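Local atomic coordinates of fatty acid metabolism regulator protein (Bacillus subtilis, PDB entry 1VI0), a protein that represses transcription of fatty acid transport and beta-oxidation genes as a DNA-binding homodimer of the TetR family, releasing DNA when long-chain fatty acyl-CoA binds. Residues V88-A97 with F159-W169. Residues are numbered along the deposited sequence; the frame is centred on the assembly and turned at random.
Sequences VISKHFSLLA and FGTIDETVTTW. With DCC (dodecyl-coa), chain C.
D163 OD1 is gripped by Q107 and by a water that donates to it over 2.8 Å and links it to H92 across the contact. The water lies in the plane of the imidazole at the ring's edge, 2.8 Å from H92 NE2. D163 OD2 forms a salt bridge to R111, while H92 ND1 is hydrogen-bonded to the hydroxyl of Y128, so both ring nitrogens are engaged and the imidazole is fixed in rotation. With CG anti to the backbone N (chi1 -176°), H92 carries its ring into the gap between the helices. There I162 CG2 sits almost over the ring centre, a CH-pi contact 3.5 Å from the H92 centroid and 13° off the normal, and the opposite face meets CA9 of the dodecyl chain of the bound dodecyl-CoA, offset toward the rim. Replacing H92 with an alanine would probably open a gap between I162 and the acyl chain and leave the water and Y128 without their imidazole partner. I162 is a knob in the hole formed by V88, I89, H92 and F93, its CD1 reaching I89 CG1 at 3.8 Å. One turn on, V166 divides its branches: CG2 meets F93 CE1 at 3.7 Å, and CG1 lies 3.6 Å from L96 CD1. Farther along, the indole edge of W169 approaches L96 O, with CH2 3.6 Å away. The axes of segments 88-97 and 159-169, parts of helices 81-97 and 151-171 in the ligand-binding domain, approach to 10.8 Å and cross at -27°. Around the ligand, apolar L95 and F159 stand beside polar H92 and D163, L95 on the acyl tail and F159 near the sulfur. Helix packing and ligand pocket thus share the H92 ring, its faces given to I162 and the acyl chain and its nitrogens to polar partners.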
ATOM      1  N   VAL A  88      18.528   0.065   4.698  1.00 16.79           N
ATOM      2  CA  VAL A  88      17.171  -0.454   4.722  1.00 18.14           C
ATOM      3  C   VAL A  88      16.585  -0.511   3.323  1.00 16.84           C
ATOM      4  O   VAL A  88      16.051  -1.574   2.982  1.00 18.19           O
ATOM      5  CB  VAL A  88      16.228   0.442   5.600  1.00 19.65           C
ATOM      6  CG1 VAL A  88      14.835  -0.072   5.457  1.00 19.12           C
ATOM      7  CG2 VAL A  88      16.710   0.294   7.062  1.00 21.90           C
ATOM      8  N   ILE A  89      16.643   0.557   2.553  1.00 17.93           N
ATOM      9  CA  ILE A  89      16.052   0.545   1.211  1.00 17.80           C
ATOM     10  C   ILE A  89      16.676  -0.532   0.322  1.00 18.42           C
ATOM     11  O   ILE A  89      16.018  -1.309  -0.357  1.00 18.55           O
ATOM     12  CB  ILE A  89      16.075   1.922   0.564  1.00 17.63           C
ATOM     13  CG1 ILE A  89      15.362   2.966   1.498  1.00 15.39           C
ATOM     14  CG2 ILE A  89      15.486   1.935  -0.811  1.00 18.94           C
ATOM     15  CD1 ILE A  89      15.617   4.371   1.090  1.00 16.67           C
ATOM     16  N   SER A  90      18.022  -0.499   0.283  1.00 17.24           N
ATOM     17  CA  SER A  90      18.690  -1.468  -0.615  1.00 20.09           C
ATOM     18  C   SER A  90      18.460  -2.899  -0.169  1.00 19.94           C
ATOM     19  O   SER A  90      18.185  -3.759  -1.028  1.00 19.77           O
ATOM     20  CB  SER A  90      20.165  -1.091  -0.699  1.00 24.09           C
ATOM     21  OG  SER A  90      20.853  -1.362   0.478  1.00 30.69           O
ATOM     22  N   LYS A  91      18.390  -3.170   1.148  1.00 17.71           N
ATOM     23  CA  LYS A  91      18.153  -4.509   1.624  1.00 19.26           C
ATOM     24  C   LYS A  91      16.699  -4.948   1.364  1.00 17.33           C
ATOM     25  O   LYS A  91      16.516  -6.106   0.946  1.00 18.40           O
ATOM     26  CB  LYS A  91      18.636  -4.748   3.034  1.00 21.55           C
ATOM     27  CG  LYS A  91      20.152  -4.489   3.162  1.00 22.99           C
ATOM     28  CD  LYS A  91      20.907  -5.759   2.789  1.00 33.76           C
ATOM     29  CE  LYS A  91      22.048  -5.478   1.827  1.00 39.40           C
ATOM     30  NZ  LYS A  91      21.540  -5.190   0.438  1.00 44.45           N
ATOM     31  N   HIS A  92      15.786  -4.029   1.515  1.00 16.73           N
ATOM     32  CA  HIS A  92      14.349  -4.339   1.239  1.00 17.50           C
ATOM     33  C   HIS A  92      14.195  -4.715  -0.243  1.00 15.85           C
ATOM     34  O   HIS A  92      13.657  -5.757  -0.628  1.00 16.57           O
ATOM     35  CB  HIS A  92      13.498  -3.184   1.671  1.00 17.40           C
ATOM     36  CG  HIS A  92      12.004  -3.298   1.577  1.00 19.39           C
ATOM     37  ND1 HIS A  92      11.130  -2.764   2.517  1.00 18.69           N
ATOM     38  CD2 HIS A  92      11.234  -3.816   0.611  1.00 20.66           C
ATOM     39  CE1 HIS A  92       9.881  -2.948   2.075  1.00 19.42           C
ATOM     40  NE2 HIS A  92       9.916  -3.621   0.913  1.00 18.55           N
ATOM     41  N   PHE A  93      14.710  -3.861  -1.130  1.00 18.27           N
ATOM     42  CA  PHE A  93      14.607  -4.070  -2.585  1.00 18.73           C
ATOM     43  C   PHE A  93      15.304  -5.365  -2.998  1.00 16.57           C
ATOM     44  O   PHE A  93      14.683  -6.156  -3.722  1.00 18.22           O
ATOM     45  CB  PHE A  93      15.260  -2.837  -3.280  1.00 16.39           C
ATOM     46  CG  PHE A  93      14.406  -1.598  -3.255  1.00 15.52           C
ATOM     47  CD1 PHE A  93      13.133  -1.533  -2.677  1.00 15.03           C
ATOM     48  CD2 PHE A  93      14.810  -0.491  -4.022  1.00 15.66           C
ATOM     49  CE1 PHE A  93      12.395  -0.385  -2.781  1.00 18.75           C
ATOM     50  CE2 PHE A  93      14.049   0.656  -4.109  1.00 17.17           C
ATOM     51  CZ  PHE A  93      12.796   0.705  -3.479  1.00 18.43           C
ATOM     52  N   SER A  94      16.497  -5.617  -2.454  1.00 18.11           N
ATOM     53  CA  SER A  94      17.268  -6.793  -2.780  1.00 18.79           C
ATOM     54  C   SER A  94      16.578  -8.101  -2.416  1.00 19.13           C
ATOM     55  O   SER A  94      16.606  -9.093  -3.167  1.00 21.52           O
ATOM     56  CB  SER A  94      18.683  -6.778  -2.159  1.00 21.37           C
ATOM     57  OG  SER A  94      19.426  -5.724  -2.795  1.00 25.45           O
ATOM     58  N   LEU A  95      16.038  -8.202  -1.239  1.00 20.11           N
ATOM     59  CA  LEU A  95      15.288  -9.382  -0.782  1.00 21.99           C
ATOM     60  C   LEU A  95      14.178  -9.732  -1.759  1.00 21.45           C
ATOM     61  O   LEU A  95      14.167 -10.860  -2.298  1.00 21.11           O
ATOM     62  CB  LEU A  95      14.701  -9.014   0.579  1.00 22.80           C
ATOM     63  CG  LEU A  95      14.163 -10.104   1.509  1.00 30.48           C
ATOM     64  CD1 LEU A  95      12.698  -9.907   1.811  1.00 31.43           C
ATOM     65  CD2 LEU A  95      14.469 -11.510   1.047  1.00 33.51           C
ATOM     66  N   LEU A  96      13.346  -8.757  -2.103  1.00 17.61           N
ATOM     67  CA  LEU A  96      12.223  -8.956  -2.986  1.00 19.90           C
ATOM     68  C   LEU A  96      12.655  -9.175  -4.422  1.00 20.77           C
ATOM     69  O   LEU A  96      12.094 -10.037  -5.121  1.00 23.61           O
ATOM     70  CB  LEU A  96      11.189  -7.847  -2.821  1.00 19.96           C
ATOM     71  CG  LEU A  96      10.622  -7.736  -1.373  1.00 18.92           C
ATOM     72  CD1 LEU A  96       9.449  -6.760  -1.362  1.00 20.82           C
ATOM     73  CD2 LEU A  96      10.130  -9.101  -0.917  1.00 22.36           C
ATOM     74  N   ALA A  97      13.716  -8.479  -4.884  1.00 20.55           N
ATOM     75  CA  ALA A  97      14.189  -8.729  -6.268  1.00 22.42           C
ATOM     76  C   ALA A  97      14.777 -10.121  -6.378  1.00 21.45           C
ATOM     77  O   ALA A  97      14.898 -10.693  -7.497  1.00 23.70           O
ATOM     78  CB  ALA A  97      15.230  -7.702  -6.715  1.00 23.74           C
ATOM     79  N   PHE A 159       8.166   4.069   4.793  1.00 15.17           N
ATOM     80  CA  PHE A 159       7.679   2.747   4.439  1.00 16.92           C
ATOM     81  C   PHE A 159       6.708   2.799   3.253  1.00 16.71           C
ATOM     82  O   PHE A 159       6.936   1.957   2.355  1.00 15.29           O
ATOM     83  CB  PHE A 159       7.002   2.091   5.655  1.00 16.28           C
ATOM     84  CG  PHE A 159       6.441   0.758   5.329  1.00 16.34           C
ATOM     85  CD1 PHE A 159       7.221  -0.350   5.144  1.00 17.96           C
ATOM     86  CD2 PHE A 159       5.049   0.657   5.058  1.00 22.41           C
ATOM     87  CE1 PHE A 159       6.679  -1.582   4.815  1.00 22.21           C
ATOM     88  CE2 PHE A 159       4.518  -0.569   4.720  1.00 21.50           C
ATOM     89  CZ  PHE A 159       5.319  -1.671   4.562  1.00 22.68           C
ATOM     90  N   GLY A 160       5.852   3.808   3.151  1.00 15.00           N
ATOM     91  CA  GLY A 160       4.871   3.809   1.998  1.00 15.53           C
ATOM     92  C   GLY A 160       5.637   4.054   0.682  1.00 17.62           C
ATOM     93  O   GLY A 160       5.224   3.434  -0.310  1.00 16.51           O
ATOM     94  N   THR A 161       6.668   4.870   0.713  1.00 15.63           N
ATOM     95  CA  THR A 161       7.472   5.163  -0.505  1.00 17.15           C
ATOM     96  C   THR A 161       8.218   3.905  -0.936  1.00 16.43           C
ATOM     97  O   THR A 161       8.097   3.441  -2.072  1.00 14.13           O
ATOM     98  CB  THR A 161       8.439   6.309  -0.202  1.00 15.71           C
ATOM     99  OG1 THR A 161       7.682   7.519  -0.005  1.00 14.33           O
ATOM    100  CG2 THR A 161       9.466   6.509  -1.320  1.00 15.77           C
ATOM    101  N   ILE A 162       8.870   3.193  -0.017  1.00 15.64           N
ATOM    102  CA  ILE A 162       9.554   1.970  -0.294  1.00 16.47           C
ATOM    103  C   ILE A 162       8.628   0.906  -0.891  1.00 15.70           C
ATOM    104  O   ILE A 162       8.735   0.331  -1.997  1.00 16.46           O
ATOM    105  CB  ILE A 162      10.273   1.402   0.947  1.00 15.73           C
ATOM    106  CG1 ILE A 162      11.377   2.372   1.442  1.00 14.26           C
ATOM    107  CG2 ILE A 162      10.904   0.057   0.589  1.00 19.23           C
ATOM    108  CD1 ILE A 162      11.988   1.948   2.805  1.00 17.11           C
ATOM    109  N   ASP A 163       7.474   0.756  -0.164  1.00 14.47           N
ATOM    110  CA  ASP A 163       6.491  -0.218  -0.491  1.00 17.11           C
ATOM    111  C   ASP A 163       5.783   0.061  -1.823  1.00 16.07           C
ATOM    112  O   ASP A 163       5.712  -0.897  -2.656  1.00 18.16           O
ATOM    113  CB  ASP A 163       5.417  -0.272   0.630  1.00 16.93           C
ATOM    114  CG  ASP A 163       4.431  -1.387   0.406  1.00 16.19           C
ATOM    115  OD1 ASP A 163       4.880  -2.581   0.325  1.00 19.08           O
ATOM    116  OD2 ASP A 163       3.192  -1.151   0.474  1.00 20.96           O
ATOM    117  N   GLU A 164       5.548   1.337  -2.129  1.00 15.99           N
ATOM    118  CA  GLU A 164       4.838   1.623  -3.428  1.00 17.39           C
ATOM    119  C   GLU A 164       5.857   1.442  -4.569  1.00 16.66           C
ATOM    120  O   GLU A 164       5.418   1.068  -5.685  1.00 15.97           O
ATOM    121  CB  GLU A 164       4.274   3.033  -3.414  1.00 16.23           C
ATOM    122  CG  GLU A 164       3.643   3.469  -4.729  1.00 22.06           C
ATOM    123  CD  GLU A 164       2.418   2.623  -5.091  1.00 24.71           C
ATOM    124  OE1 GLU A 164       1.837   1.966  -4.229  1.00 23.02           O
ATOM    125  OE2 GLU A 164       2.116   2.641  -6.316  1.00 30.30           O
ATOM    126  N   THR A 165       7.112   1.734  -4.279  1.00 14.67           N
ATOM    127  CA  THR A 165       8.144   1.474  -5.331  1.00 15.68           C
ATOM    128  C   THR A 165       8.178   0.011  -5.684  1.00 14.88           C
ATOM    129  O   THR A 165       8.161  -0.392  -6.894  1.00 16.99           O
ATOM    130  CB  THR A 165       9.510   2.065  -4.931  1.00 13.82           C
ATOM    131  OG1 THR A 165       9.387   3.466  -4.690  1.00 15.95           O
ATOM    132  CG2 THR A 165      10.430   1.891  -6.170  1.00 17.96           C
ATOM    133  N   VAL A 166       8.063  -0.891  -4.696  1.00 12.22           N
ATOM    134  CA  VAL A 166       8.042  -2.325  -4.919  1.00 17.31           C
ATOM    135  C   VAL A 166       6.742  -2.677  -5.644  1.00 17.25           C
ATOM    136  O   VAL A 166       6.729  -3.427  -6.618  1.00 17.70           O
ATOM    137  CB  VAL A 166       8.202  -3.099  -3.603  1.00 15.55           C
ATOM    138  CG1 VAL A 166       8.208  -4.606  -3.962  1.00 18.13           C
ATOM    139  CG2 VAL A 166       9.559  -2.785  -2.942  1.00 18.30           C
ATOM    140  N   THR A 167       5.607  -2.198  -5.188  1.00 18.09           N
ATOM    141  CA  THR A 167       4.314  -2.520  -5.858  1.00 17.00           C
ATOM    142  C   THR A 167       4.307  -2.113  -7.316  1.00 18.71           C
ATOM    143  O   THR A 167       3.909  -2.915  -8.198  1.00 18.98           O
ATOM    144  CB  THR A 167       3.208  -1.815  -5.056  1.00 20.29           C
ATOM    145  OG1 THR A 167       3.054  -2.501  -3.814  1.00 19.07           O
ATOM    146  CG2 THR A 167       1.880  -1.884  -5.829  1.00 22.95           C
ATOM    147  N   THR A 168       4.844  -0.981  -7.670  1.00 18.08           N
ATOM    148  CA  THR A 168       4.896  -0.509  -9.056  1.00 18.58           C
ATOM    149  C   THR A 168       5.738  -1.473  -9.866  1.00 18.80           C
ATOM    150  O   THR A 168       5.276  -1.939 -10.936  1.00 19.77           O
ATOM    151  CB  THR A 168       5.350   0.945  -9.090  1.00 18.64           C
ATOM    152  OG1 THR A 168       4.326   1.789  -8.481  1.00 22.42           O
ATOM    153  CG2 THR A 168       5.559   1.406 -10.522  1.00 17.47           C
ATOM    154  N   TRP A 169       6.880  -1.891  -9.349  1.00 16.03           N
ATOM    155  CA  TRP A 169       7.721  -2.909 -10.030  1.00 18.13           C
ATOM    156  C   TRP A 169       7.041  -4.253 -10.141  1.00 18.69           C
ATOM    157  O   TRP A 169       6.974  -4.875 -11.238  1.00 20.39           O
ATOM    158  CB  TRP A 169       8.983  -2.967  -9.205  1.00 17.00           C
ATOM    159  CG  TRP A 169       9.876  -4.101  -9.461  1.00 17.01           C
ATOM    160  CD1 TRP A 169      10.795  -4.212 -10.470  1.00 18.07           C
ATOM    161  CD2 TRP A 169      10.045  -5.261  -8.658  1.00 19.65           C
ATOM    162  NE1 TRP A 169      11.507  -5.349 -10.358  1.00 16.80           N
ATOM    163  CE2 TRP A 169      11.070  -6.023  -9.210  1.00 20.38           C
ATOM    164  CE3 TRP A 169       9.436  -5.681  -7.424  1.00 18.27           C
ATOM    165  CZ2 TRP A 169      11.487  -7.227  -8.677  1.00 22.45           C
ATOM    166  CZ3 TRP A 169       9.852  -6.867  -6.918  1.00 16.79           C
ATOM    167  CH2 TRP A 169      10.876  -7.643  -7.506  1.00 22.60           C
TER
HETATM  168  C2  DCC C 205      -1.377  10.611  14.476  1.00 32.34           C
HETATM  169  C4  DCC C 205      -1.220   8.372  14.541  1.00 29.53           C
HETATM  170  C5  DCC C 205      -0.512   8.304  13.363  1.00 30.45           C
HETATM  171  C6  DCC C 205      -0.296   9.546  12.727  1.00 32.05           C
HETATM  172  C8  DCC C 205      -0.698   6.313  14.053  1.00 27.88           C
HETATM  173  C10 DCC C 205       9.623  -8.074   4.447  1.00 37.64           C
HETATM  174  C11 DCC C 205       9.999  -9.440   3.846  1.00 38.37           C
HETATM  175  C12 DCC C 205       9.219 -10.608   4.444  1.00 38.73           C
HETATM  176  N9  DCC C 205      -1.360   7.086  14.977  1.00 29.79           N
HETATM  177  N7  DCC C 205      -0.205   6.996  13.050  1.00 29.76           N
HETATM  178  N3  DCC C 205      -1.660   9.489  15.158  1.00 30.35           N
HETATM  179  N1  DCC C 205      -0.685  10.696  13.319  1.00 30.58           N
HETATM  180  N6  DCC C 205       0.339   9.609  11.556  1.00 31.56           N
HETATM  181  C1' DCC C 205      -1.953   6.683  16.304  1.00 29.20           C
HETATM  182  C2' DCC C 205      -2.778   5.378  16.252  1.00 29.64           C
HETATM  183  O2' DCC C 205      -4.166   5.787  16.120  1.00 30.61           O
HETATM  184  C3' DCC C 205      -2.585   4.844  17.710  1.00 30.53           C
HETATM  185  O3' DCC C 205      -3.335   5.727  18.616  1.00 33.82           O
HETATM  186  C4' DCC C 205      -1.053   5.181  17.902  1.00 30.19           C
HETATM  187  O4' DCC C 205      -0.806   6.333  17.095  1.00 29.86           O
HETATM  188  C5' DCC C 205      -0.189   3.984  17.576  1.00 30.69           C
HETATM  189  O5' DCC C 205      -0.489   3.389  16.280  1.00 32.09           O
HETATM  190  P1  DCC C 205       0.636   3.002  15.221  1.00 31.04           P
HETATM  191  O11 DCC C 205      -0.011   2.401  14.074  1.00 31.53           O
HETATM  192  O12 DCC C 205       1.549   4.252  15.008  1.00 30.83           O
HETATM  193  O6  DCC C 205       1.566   2.012  15.972  1.00 32.31           O
HETATM  194  P2  DCC C 205       0.973   0.637  16.223  1.00 33.08           P
HETATM  195  O21 DCC C 205       2.149  -0.227  16.612  1.00 30.12           O
HETATM  196  O22 DCC C 205      -0.184   0.759  17.118  1.00 32.64           O
HETATM  197  O7  DCC C 205       0.431   0.003  14.831  1.00 32.65           O
HETATM  198  CPA DCC C 205       1.435  -0.677  13.950  1.00 29.13           C
HETATM  199  CPB DCC C 205       0.724  -1.203  12.669  1.00 28.55           C
HETATM  200  CP8 DCC C 205      -0.214  -0.116  12.113  1.00 27.96           C
HETATM  201  CP7 DCC C 205      -0.121  -2.397  13.095  1.00 29.14           C
HETATM  202  CP9 DCC C 205       1.675  -1.738  11.660  1.00 31.30           C
HETATM  203  OP3 DCC C 205       0.435   1.104  11.971  1.00 28.69           O
HETATM  204  CP6 DCC C 205      -0.880  -0.510  10.809  1.00 27.02           C
HETATM  205  OP2 DCC C 205      -1.657  -1.455  10.782  1.00 26.67           O
HETATM  206  NP2 DCC C 205      -0.559   0.251   9.800  1.00 28.05           N
HETATM  207  CP5 DCC C 205      -1.108  -0.033   8.410  1.00 25.85           C
HETATM  208  CP4 DCC C 205       0.059  -0.811   7.687  1.00 27.60           C
HETATM  209  CP3 DCC C 205      -0.436  -1.372   6.342  1.00 28.30           C
HETATM  210  OP1 DCC C 205      -1.384  -2.156   6.315  1.00 29.39           O
HETATM  211  NP1 DCC C 205       0.176  -0.930   5.293  1.00 26.73           N
HETATM  212  CP2 DCC C 205      -0.134  -1.293   3.893  1.00 27.37           C
HETATM  213  CP1 DCC C 205       1.091  -2.039   3.454  1.00 27.11           C
HETATM  214  S   DCC C 205       1.716  -3.339   4.544  1.00 28.24           S
HETATM  215  P3  DCC C 205      -4.236   5.320  19.883  1.00 39.15           P
HETATM  216  O31 DCC C 205      -4.968   4.099  19.547  1.00 38.84           O
HETATM  217  O32 DCC C 205      -3.362   5.110  21.047  1.00 34.68           O
HETATM  218  O33 DCC C 205      -5.112   6.533  20.045  1.00 35.55           O
HETATM  219  CA1 DCC C 205       0.684  -4.734   4.027  1.00 30.66           C
HETATM  220  CA2 DCC C 205       1.295  -6.114   4.425  1.00 31.97           C
HETATM  221  OA1 DCC C 205      -0.330  -4.590   3.382  1.00 29.85           O
HETATM  222  CA3 DCC C 205       2.394  -6.574   3.449  1.00 32.82           C
HETATM  223  CA4 DCC C 205       3.753  -6.856   3.973  1.00 35.68           C
HETATM  224  CA5 DCC C 205       4.784  -5.792   3.670  1.00 30.86           C
HETATM  225  CA6 DCC C 205       6.175  -6.326   3.378  1.00 33.76           C
HETATM  226  CA7 DCC C 205       7.213  -6.064   4.444  1.00 35.13           C
HETATM  227  CA8 DCC C 205       8.615  -5.805   4.025  1.00 35.63           C
HETATM  228  CA9 DCC C 205       9.373  -6.979   3.398  1.00 38.67           C
HETATM  229  O   HOH W   1       7.257  -4.122   0.160  1.00 22.08           O